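PDB 5O9X: phosphoacetylglucosamine mutase from Aspergillus lentulus, which catalyses the interconversion of N-acetylglucosamine 6-phosphate and N-acetylglucosamine 1-phosphate, a step on the route to UDP-N-acetylglucosamine. Local coordinates for residues Q266-S271 / L291-D296; V335-A340 / K364-A369; V515-A520 / D526-R531. The protein carries 1 engineered substitution. All coordinates share one frame; numbering follows the deposited sequence.

Interaction 1 (Q266-S271 / L291-D296); sequences QRAPPS and LYYFLD. Unlike the reference sequence in segment 291-296: L291 (reference Val).
The phenol ring of Y293 carries this contact, with the A268 methyl group and the pyrrolidine ring of P269 packed against it. A single aromatic side chain thus joins a strand to an irregular loop without any hydrogen bond passing between them. The A268 methyl, CB, sits 4.1 Å from CE1 of Y293. The proline works further out along the ring: P269 CD lies 4.1 Å from Y293 CZ and 3.6 Å from Y293 OH, and P269 CG is 4.0 Å from the same oxygen. Both partners approach the ring obliquely. The torsion of Y293 matters here, because CG takes the cramped place between backbone N and carbonyl carbon (chi1 48°) and the ring extends from the strand to the loop.

The phenol oxygen, though close to the carbons of P269, is not left without a polar partner, since it hydrogen-bonds S282 OG on the adjacent strand 279-283. The Y293 backbone pairs with C280 of that same strand, so backbone and side chain are both tied to it. V262 of helix 259-265 and D215 of strand 212-215 each touch both P269 and Y293, while F301 packs on A268. On the loop's outer side R267 folds back: its NE makes a weak hydrogen bond to A268 O (3.4 Å), and P270 CG lies over one face of the guanidinium, 4.2 Å above its plane and displaced toward the rim. The chain leaves helix 259-265 at Q266, whose phi is positive (52°).

Helix, loop and strand meet here at a five-stranded mixed sheet, in which strands 279-283 and 290-295 form an antiparallel pair. This is domain II of the phosphohexomutase fold; in that family, the turn joining these two strands is generally the metal-binding loop.

Interaction 2 (V335-A340 / K364-A369); sequences VQTAYA and KHLHHA
V335 and L366, the two residues most deeply engaged, bring a central strand against the helix of a beta-alpha-beta crossover. Helix 363-370 links strands 356-359 and 375-379, which flank strand 332-337 in a parallel arrangement, and so passes across it. The short strand and helix segments run nearly antiparallel, at 151°, with their axes 8.4 Å apart at closest approach.

V335 straddles the helix surface with both methyls. CG1, anti to the backbone N, packs on the leucine: V335 CG1 is 3.9 Å from L366 CG and 3.7 Å from L366 O. Both methyls also reach the next turn, where V335 CG1 and CG2 each lie 4.0 Å from A369 CB. The valine thus rests between L366 and A369, residues i and i+3 on one side of the helix. T359 and Y378, from the two neighbouring strands, each pack on both V335 and L366.

Q336, next to V335 on the strand, points away from the helix and hydrogen-bonds T345, D307 and S344. L366 lies about 6 Å, by its side chain, from the bound glucose 1,6-bisphosphate, consistent with a second layer of packing behind the sugar-phosphate site. K364 on the same helix reaches E93 in a salt bridge.

T337 has a double role. Its OG1 accepts a weak hydrogen bond from Y339 N inside the type I turn that A340 N closes onto T337 O at 3.0 Å. Its methyl meets the helix, crossing the leucine side chain at about a right angle, and the pair is unusually tight: T337 CG2 stands only 3.5 Å from L366 CD1.

Interaction 3 (V515-A520 / D526-R531); sequences VYAEAA and DDLATR
E518 OE1 is gripped by two donors: the hydroxyl of Y516, which donates a short hydrogen bond (Y516 OH to E518 OE1, 2.6 Å), and the backbone N of G342. The tyrosine bond arrives on the anti side of the carboxylate, 24° out of its plane. The other oxygen, OE2, forms a salt bridge with R501, so this buried acid is held at both oxygens.

That polar work lies on the sheet face turned from the helix. On the other face the contact is apolar and built from small groups. A517 CB sits 3.7 Å from A529 CB and 3.6 Å from A529 N, against the helix backbone itself, which lets the axes close to 7.1 Å. L528 flanks it: its CG, anti to the backbone N (chi1 176°), lies 3.8 Å from A517 CB, while L528 CD2 reaches E518 O. V515 CG1 meets A529 O at the other end.

Helix 522-539 thus lies nearly antiparallel to strand 513-518, the middle strand of an antiparallel sheet in the C-terminal domain, with strands 458-463 and 501-506 beside it lending R459 and S502 to the interface.

Overall arrangement
All three contacts are buried and none forms a hydrogen bond between its own segments; they differ in what meets. Interactions 2 and 3 both set a helix almost antiparallel on a strand of a sheet, but small alanines in interaction 3 allow a closer approach than the branched residues of interaction 2. Interaction 1 instead joins a loop to a strand through one aromatic ring. Each belongs to a different sheet. Interaction 2 lies nearest the centre of the chain, and its L366 side chain is about 6 Å from the bisphosphate. Interactions 2 and 3 touch, Y339 O lying 3.8 Å from Y516 CE1, where domain III meets the C-terminal domain; interaction 1 touches neither.

Interaction 1 (Q266-S271 / L291-D296)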
loop_
_atom_site.group_PDB
_atom_site.type_symbol
_atom_site.label_atom_id
_atom_site.label_comp_id
_atom_site.label_asym_id
_atom_site.label_seq_id
_atom_site.Cartn_x
_atom_site.Cartn_y
_atom_site.Cartn_z
ATOM N N GLN A 266 5.663 17.734 3.651
ATOM C CA GLN A 266 4.509 18.516 4.167
ATOM C C GLN A 266 4.286 19.827 3.398
ATOM O O GLN A 266 4.235 20.925 3.997
ATOM C CB GLN A 266 4.600 18.793 5.691
ATOM C CG GLN A 266 4.618 17.465 6.490
ATOM C CD GLN A 266 4.506 17.616 8.025
ATOM O OE1 GLN A 266 4.210 18.670 8.533
ATOM N NE2 GLN A 266 4.706 16.526 8.755
ATOM N N ARG A 267 4.088 19.682 2.095
ATOM C CA ARG A 267 3.902 20.833 1.183
ATOM C C ARG A 267 3.387 20.250 -0.117
ATOM O O ARG A 267 3.580 19.024 -0.406
ATOM C CB ARG A 267 5.226 21.611 0.992
ATOM C CG ARG A 267 6.333 20.837 0.272
ATOM C CD ARG A 267 7.532 21.724 -0.125
ATOM N NE ARG A 267 7.009 22.635 -1.150
ATOM C CZ ARG A 267 7.704 23.503 -1.889
ATOM N NH1 ARG A 267 9.013 23.629 -1.755
ATOM N NH2 ARG A 267 7.056 24.238 -2.784
ATOM N N ALA A 268 2.765 21.108 -0.924
ATOM C CA ALA A 268 2.280 20.682 -2.226
ATOM C C ALA A 268 3.458 20.536 -3.175
ATOM O O ALA A 268 4.487 21.127 -2.933
ATOM C CB ALA A 268 1.258 21.665 -2.786
ATOM N N PRO A 269 3.279 19.787 -4.283
ATOM C CA PRO A 269 4.356 19.736 -5.255
ATOM C C PRO A 269 4.695 21.192 -5.723
ATOM O O PRO A 269 3.794 21.962 -5.919
ATOM C CB PRO A 269 3.752 18.945 -6.421
ATOM C CG PRO A 269 2.672 18.069 -5.812
ATOM C CD PRO A 269 2.113 18.942 -4.680
ATOM N N PRO A 270 5.975 21.536 -5.870
ATOM C CA PRO A 270 6.290 22.956 -6.293
ATOM C C PRO A 270 5.664 23.363 -7.650
ATOM O O PRO A 270 5.415 24.525 -7.836
ATOM C CB PRO A 270 7.797 22.976 -6.433
ATOM C CG PRO A 270 8.306 21.638 -5.959
ATOM C CD PRO A 270 7.176 20.723 -5.623
ATOM N N SER A 271 5.395 22.417 -8.558
ATOM C CA SER A 271 4.696 22.699 -9.840
ATOM C C SER A 271 3.170 22.817 -9.718
ATOM O O SER A 271 2.474 23.054 -10.725
ATOM C CB SER A 271 5.000 21.584 -10.862
ATOM O OG SER A 271 4.326 20.386 -10.478
ATOM N N LEU A 291 -2.728 10.626 -0.611
ATOM C CA LEU A 291 -3.257 11.648 0.314
ATOM C C LEU A 291 -3.845 12.838 -0.227
ATOM O O LEU A 291 -3.690 13.101 -1.381
ATOM C CB LEU A 291 -2.325 12.128 1.316
ATOM C CG LEU A 291 -0.938 12.348 1.320
ATOM C CD1 LEU A 291 -0.855 10.895 1.835
ATOM C CD2 LEU A 291 -0.556 12.816 -0.069
ATOM N N TYR A 292 -4.539 13.549 0.638
ATOM C CA TYR A 292 -5.296 14.721 0.225
ATOM C C TYR A 292 -4.661 15.927 0.852
ATOM O O TYR A 292 -3.977 15.796 1.877
ATOM C CB TYR A 292 -6.765 14.575 0.832
ATOM C CG TYR A 292 -7.765 14.001 -0.204
ATOM C CD1 TYR A 292 -7.772 12.597 -0.489
ATOM C CD2 TYR A 292 -8.641 14.860 -0.895
ATOM C CE1 TYR A 292 -8.660 12.043 -1.444
ATOM C CE2 TYR A 292 -9.595 14.336 -1.830
ATOM C CZ TYR A 292 -9.573 12.927 -2.107
ATOM O OH TYR A 292 -10.502 12.352 -2.966
ATOM N N TYR A 293 -4.952 17.126 0.314
ATOM C CA TYR A 293 -4.408 18.354 0.867
ATOM C C TYR A 293 -5.085 19.502 0.138
ATOM O O TYR A 293 -5.753 19.315 -0.894
ATOM C CB TYR A 293 -2.858 18.467 0.686
ATOM C CG TYR A 293 -2.395 18.159 -0.726
ATOM C CD1 TYR A 293 -2.164 19.223 -1.708
ATOM C CD2 TYR A 293 -2.164 16.814 -1.098
ATOM C CE1 TYR A 293 -1.718 18.891 -2.997
ATOM C CE2 TYR A 293 -1.704 16.494 -2.375
ATOM C CZ TYR A 293 -1.511 17.535 -3.329
ATOM O OH TYR A 293 -1.034 17.169 -4.584
ATOM N N PHE A 294 -5.004 20.684 0.743
ATOM C CA PHE A 294 -5.533 21.890 0.114
ATOM C C PHE A 294 -4.848 23.088 0.695
ATOM O O PHE A 294 -4.240 22.982 1.792
ATOM C CB PHE A 294 -7.092 22.005 0.351
ATOM C CG PHE A 294 -7.505 22.248 1.767
ATOM C CD1 PHE A 294 -8.181 23.453 2.133
ATOM C CD2 PHE A 294 -7.332 21.257 2.762
ATOM C CE1 PHE A 294 -8.630 23.626 3.434
ATOM C CE2 PHE A 294 -7.760 21.461 4.053
ATOM C CZ PHE A 294 -8.402 22.641 4.423
ATOM N N LEU A 295 -5.005 24.227 -0.002
ATOM C CA LEU A 295 -4.594 25.529 0.547
ATOM C C LEU A 295 -5.825 26.141 1.222
ATOM O O LEU A 295 -6.870 26.248 0.570
ATOM C CB LEU A 295 -4.138 26.429 -0.565
ATOM C CG LEU A 295 -2.855 25.923 -1.219
ATOM C CD1 LEU A 295 -2.655 26.577 -2.592
ATOM C CD2 LEU A 295 -1.617 26.086 -0.335
ATOM N N ASP A 296 -5.733 26.448 2.509
ATOM C CA ASP A 296 -6.905 26.984 3.236
ATOM C C ASP A 296 -7.160 28.473 2.845
ATOM O O ASP A 296 -6.421 29.035 2.059
ATOM C CB ASP A 296 -6.834 26.724 4.780
ATOM C CG ASP A 296 -5.782 27.572 5.521
ATOM O OD1 ASP A 296 -5.266 28.567 4.975
ATOM O OD2 ASP A 296 -5.467 27.225 6.700
#

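Interaction 2 (V335-A340 / K364-A369)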
loop_
_atom_site.group_PDB
_atom_site.type_symbol
_atom_site.label_atom_id
_atom_site.label_comp_id
_atom_site.label_asym_id
_atom_site.label_seq_id
_atom_site.Cartn_x
_atom_site.Cartn_y
_atom_site.Cartn_z
ATOM N N VAL A 335 -6.787 0.161 12.690
ATOM C CA VAL A 335 -5.399 -0.290 12.823
ATOM C C VAL A 335 -4.517 0.840 12.323
ATOM O O VAL A 335 -4.798 1.400 11.251
ATOM C CB VAL A 335 -5.183 -1.555 11.985
ATOM C CG1 VAL A 335 -3.740 -2.048 12.100
ATOM C CG2 VAL A 335 -6.121 -2.662 12.569
ATOM N N GLN A 336 -3.471 1.156 13.108
ATOM C CA GLN A 336 -2.546 2.225 12.805
ATOM C C GLN A 336 -1.120 1.675 12.863
ATOM O O GLN A 336 -0.902 0.508 13.293
ATOM C CB GLN A 336 -2.711 3.427 13.778
ATOM C CG GLN A 336 -4.154 4.055 13.766
ATOM C CD GLN A 336 -4.119 5.345 14.522
ATOM O OE1 GLN A 336 -3.869 5.371 15.728
ATOM N NE2 GLN A 336 -4.332 6.432 13.845
ATOM N N THR A 337 -0.153 2.503 12.461
ATOM C CA THR A 337 1.248 2.258 12.860
ATOM C C THR A 337 1.744 3.442 13.705
ATOM O O THR A 337 1.031 4.443 13.881
ATOM C CB THR A 337 2.186 1.957 11.673
ATOM O OG1 THR A 337 2.440 3.170 10.890
ATOM C CG2 THR A 337 1.467 0.959 10.701
ATOM N N ALA A 338 3.004 3.366 14.123
ATOM C CA ALA A 338 3.598 4.361 15.016
ATOM C C ALA A 338 3.784 5.694 14.270
ATOM O O ALA A 338 3.885 6.718 14.935
ATOM C CB ALA A 338 4.930 3.803 15.572
ATOM N N TYR A 339 3.715 5.705 12.922
ATOM C CA TYR A 339 3.861 6.945 12.161
ATOM C C TYR A 339 2.556 7.758 12.238
ATOM O O TYR A 339 2.547 8.917 11.751
ATOM C CB TYR A 339 4.132 6.620 10.669
ATOM C CG TYR A 339 5.562 6.107 10.505
ATOM C CD1 TYR A 339 6.631 7.006 10.605
ATOM C CD2 TYR A 339 5.823 4.748 10.422
ATOM C CE1 TYR A 339 7.933 6.579 10.512
ATOM C CE2 TYR A 339 7.147 4.298 10.305
ATOM C CZ TYR A 339 8.179 5.234 10.411
ATOM O OH TYR A 339 9.501 4.821 10.384
ATOM N N ALA A 340 1.447 7.164 12.737
ATOM C CA ALA A 340 0.212 7.933 12.845
ATOM C C ALA A 340 0.365 9.119 13.796
ATOM O O ALA A 340 0.963 8.992 14.887
ATOM C CB ALA A 340 -0.958 7.065 13.329
ATOM N N LYS A 364 0.981 -5.778 5.148
ATOM C CA LYS A 364 0.784 -7.145 5.577
ATOM C C LYS A 364 0.422 -7.205 7.066
ATOM O O LYS A 364 -0.537 -7.862 7.474
ATOM C CB LYS A 364 2.045 -7.988 5.195
ATOM C CG LYS A 364 3.392 -7.561 5.875
ATOM C CD LYS A 364 4.642 -7.890 5.024
ATOM C CE LYS A 364 5.979 -7.963 5.794
ATOM N NZ LYS A 364 7.216 -8.189 4.913
ATOM N N HIS A 365 1.174 -6.480 7.897
ATOM C CA HIS A 365 0.898 -6.403 9.334
ATOM C C HIS A 365 -0.419 -5.716 9.683
ATOM O O HIS A 365 -1.116 -6.119 10.666
ATOM C CB HIS A 365 2.059 -5.664 10.026
ATOM C CG HIS A 365 3.376 -6.346 9.781
ATOM N ND1 HIS A 365 3.644 -7.624 10.226
ATOM C CD2 HIS A 365 4.494 -5.925 9.154
ATOM C CE1 HIS A 365 4.875 -7.959 9.880
ATOM N NE2 HIS A 365 5.415 -6.946 9.217
ATOM N N LEU A 366 -0.739 -4.622 8.971
ATOM C CA LEU A 366 -2.002 -3.943 9.304
ATOM C C LEU A 366 -3.198 -4.820 8.956
ATOM O O LEU A 366 -4.169 -4.816 9.709
ATOM C CB LEU A 366 -2.199 -2.567 8.567
ATOM C CG LEU A 366 -1.302 -1.432 9.141
ATOM C CD1 LEU A 366 0.146 -1.425 8.569
ATOM C CD2 LEU A 366 -1.940 -0.077 8.727
ATOM N N HIS A 367 -3.129 -5.467 7.792
ATOM C CA HIS A 367 -4.201 -6.321 7.261
ATOM C C HIS A 367 -4.432 -7.436 8.260
ATOM O O HIS A 367 -5.584 -7.669 8.673
ATOM C CB HIS A 367 -3.809 -6.948 5.918
ATOM C CG HIS A 367 -4.826 -7.920 5.389
ATOM N ND1 HIS A 367 -4.582 -9.277 5.281
ATOM C CD2 HIS A 367 -6.109 -7.731 4.974
ATOM C CE1 HIS A 367 -5.670 -9.876 4.823
ATOM N NE2 HIS A 367 -6.612 -8.963 4.650
ATOM N N HIS A 368 -3.338 -8.074 8.674
ATOM C CA HIS A 368 -3.390 -9.111 9.777
ATOM C C HIS A 368 -4.173 -8.694 10.992
ATOM O O HIS A 368 -5.029 -9.458 11.446
ATOM C CB HIS A 368 -1.991 -9.601 10.213
ATOM C CG HIS A 368 -2.009 -10.763 11.186
ATOM N ND1 HIS A 368 -1.952 -10.606 12.565
ATOM C CD2 HIS A 368 -2.013 -12.108 10.967
ATOM C CE1 HIS A 368 -1.958 -11.795 13.152
ATOM N NE2 HIS A 368 -1.988 -12.724 12.206
ATOM N N ALA A 369 -3.902 -7.503 11.551
ATOM C CA ALA A 369 -4.568 -7.040 12.785
ATOM C C ALA A 369 -6.019 -6.660 12.547
ATOM O O ALA A 369 -6.865 -6.751 13.477
ATOM C CB ALA A 369 -3.820 -5.831 13.400
#

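Interaction 3 (V515-A520 / D526-R531)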
loop_
_atom_site.group_PDB
_atom_site.type_symbol
_atom_site.label_atom_id
_atom_site.label_comp_id
_atom_site.label_asym_id
_atom_site.label_seq_id
_atom_site.Cartn_x
_atom_site.Cartn_y
_atom_site.Cartn_z
ATOM N N VAL A 515 13.482 8.644 11.085
ATOM C CA VAL A 515 13.167 9.251 12.377
ATOM C C VAL A 515 11.838 9.963 12.208
ATOM O O VAL A 515 11.683 10.786 11.288
ATOM C CB VAL A 515 14.269 10.258 12.792
ATOM C CG1 VAL A 515 13.842 11.101 14.018
ATOM C CG2 VAL A 515 15.589 9.459 13.078
ATOM N N TYR A 516 10.977 9.744 13.189
ATOM C CA TYR A 516 9.725 10.490 13.243
ATOM C C TYR A 516 9.704 11.222 14.582
ATOM O O TYR A 516 10.120 10.669 15.617
ATOM C CB TYR A 516 8.585 9.435 13.189
ATOM C CG TYR A 516 7.214 10.095 13.454
ATOM C CD1 TYR A 516 6.567 10.767 12.415
ATOM C CD2 TYR A 516 6.652 10.146 14.776
ATOM C CE1 TYR A 516 5.293 11.423 12.632
ATOM C CE2 TYR A 516 5.387 10.812 14.999
ATOM C CZ TYR A 516 4.743 11.447 13.919
ATOM O OH TYR A 516 3.517 12.147 14.104
ATOM N N ALA A 517 9.189 12.469 14.593
ATOM C CA ALA A 517 8.969 13.146 15.849
ATOM C C ALA A 517 7.666 13.938 15.715
ATOM O O ALA A 517 7.408 14.480 14.667
ATOM C CB ALA A 517 10.147 14.054 16.234
ATOM N N GLU A 518 6.920 14.013 16.792
ATOM C CA GLU A 518 5.815 14.938 16.925
ATOM C C GLU A 518 5.956 15.672 18.300
ATOM O O GLU A 518 6.566 15.145 19.246
ATOM C CB GLU A 518 4.470 14.232 16.770
ATOM C CG GLU A 518 4.224 13.164 17.851
ATOM C CD GLU A 518 2.922 12.385 17.658
ATOM O OE1 GLU A 518 2.470 12.277 16.466
ATOM O OE2 GLU A 518 2.410 11.818 18.681
ATOM N N ALA A 519 5.422 16.889 18.370
ATOM C CA ALA A 519 5.273 17.550 19.676
ATOM C C ALA A 519 4.139 18.579 19.556
ATOM O O ALA A 519 3.569 18.720 18.466
ATOM C CB ALA A 519 6.610 18.217 20.066
ATOM N N ALA A 520 3.900 19.383 20.598
ATOM C CA ALA A 520 2.753 20.306 20.567
ATOM C C ALA A 520 2.963 21.510 19.703
ATOM O O ALA A 520 2.001 22.151 19.284
ATOM C CB ALA A 520 2.424 20.736 22.006
ATOM N N ASP A 526 10.456 19.995 15.469
ATOM C CA ASP A 526 11.663 20.041 14.651
ATOM C C ASP A 526 12.924 19.812 15.490
ATOM O O ASP A 526 13.879 19.161 15.038
ATOM C CB ASP A 526 11.742 21.446 13.989
ATOM C CG ASP A 526 10.728 21.588 12.805
ATOM O OD1 ASP A 526 10.189 20.574 12.365
ATOM O OD2 ASP A 526 10.488 22.682 12.325
ATOM N N ASP A 527 12.916 20.361 16.706
ATOM C CA ASP A 527 14.096 20.186 17.582
ATOM C C ASP A 527 14.260 18.730 18.001
ATOM O O ASP A 527 15.353 18.158 17.948
ATOM C CB ASP A 527 13.904 21.050 18.825
ATOM C CG ASP A 527 15.192 21.219 19.639
ATOM O OD1 ASP A 527 16.247 21.290 18.978
ATOM O OD2 ASP A 527 15.102 21.283 20.911
ATOM N N LEU A 528 13.143 18.103 18.363
ATOM C CA LEU A 528 13.181 16.703 18.792
ATOM C C LEU A 528 13.655 15.841 17.621
ATOM O O LEU A 528 14.555 14.991 17.781
ATOM C CB LEU A 528 11.773 16.280 19.277
ATOM C CG LEU A 528 11.654 14.795 19.677
ATOM C CD1 LEU A 528 12.684 14.255 20.692
ATOM C CD2 LEU A 528 10.188 14.625 20.249
ATOM N N ALA A 529 13.113 16.081 16.431
ATOM C CA ALA A 529 13.476 15.245 15.265
ATOM C C ALA A 529 14.971 15.408 14.961
ATOM O O ALA A 529 15.636 14.422 14.687
ATOM C CB ALA A 529 12.695 15.700 14.032
ATOM N N THR A 530 15.483 16.649 15.033
ATOM C CA THR A 530 16.877 16.888 14.658
ATOM C C THR A 530 17.787 16.250 15.714
ATOM O O THR A 530 18.831 15.651 15.381
ATOM C CB THR A 530 17.176 18.386 14.575
ATOM O OG1 THR A 530 16.392 18.948 13.535
ATOM C CG2 THR A 530 18.711 18.687 14.208
ATOM N N ARG A 531 17.467 16.413 17.000
ATOM C CA ARG A 531 18.325 15.827 18.059
ATOM C C ARG A 531 18.354 14.293 18.029
ATOM O O ARG A 531 19.445 13.617 18.214
ATOM C CB ARG A 531 17.878 16.318 19.489
ATOM C CG ARG A 531 18.153 17.799 19.659
ATOM C CD ARG A 531 17.578 18.259 20.997
ATOM N NE ARG A 531 17.764 19.705 21.285
ATOM C CZ ARG A 531 18.769 20.199 22.043
ATOM N NH1 ARG A 531 19.748 19.409 22.525
ATOM N NH2 ARG A 531 18.810 21.490 22.293
#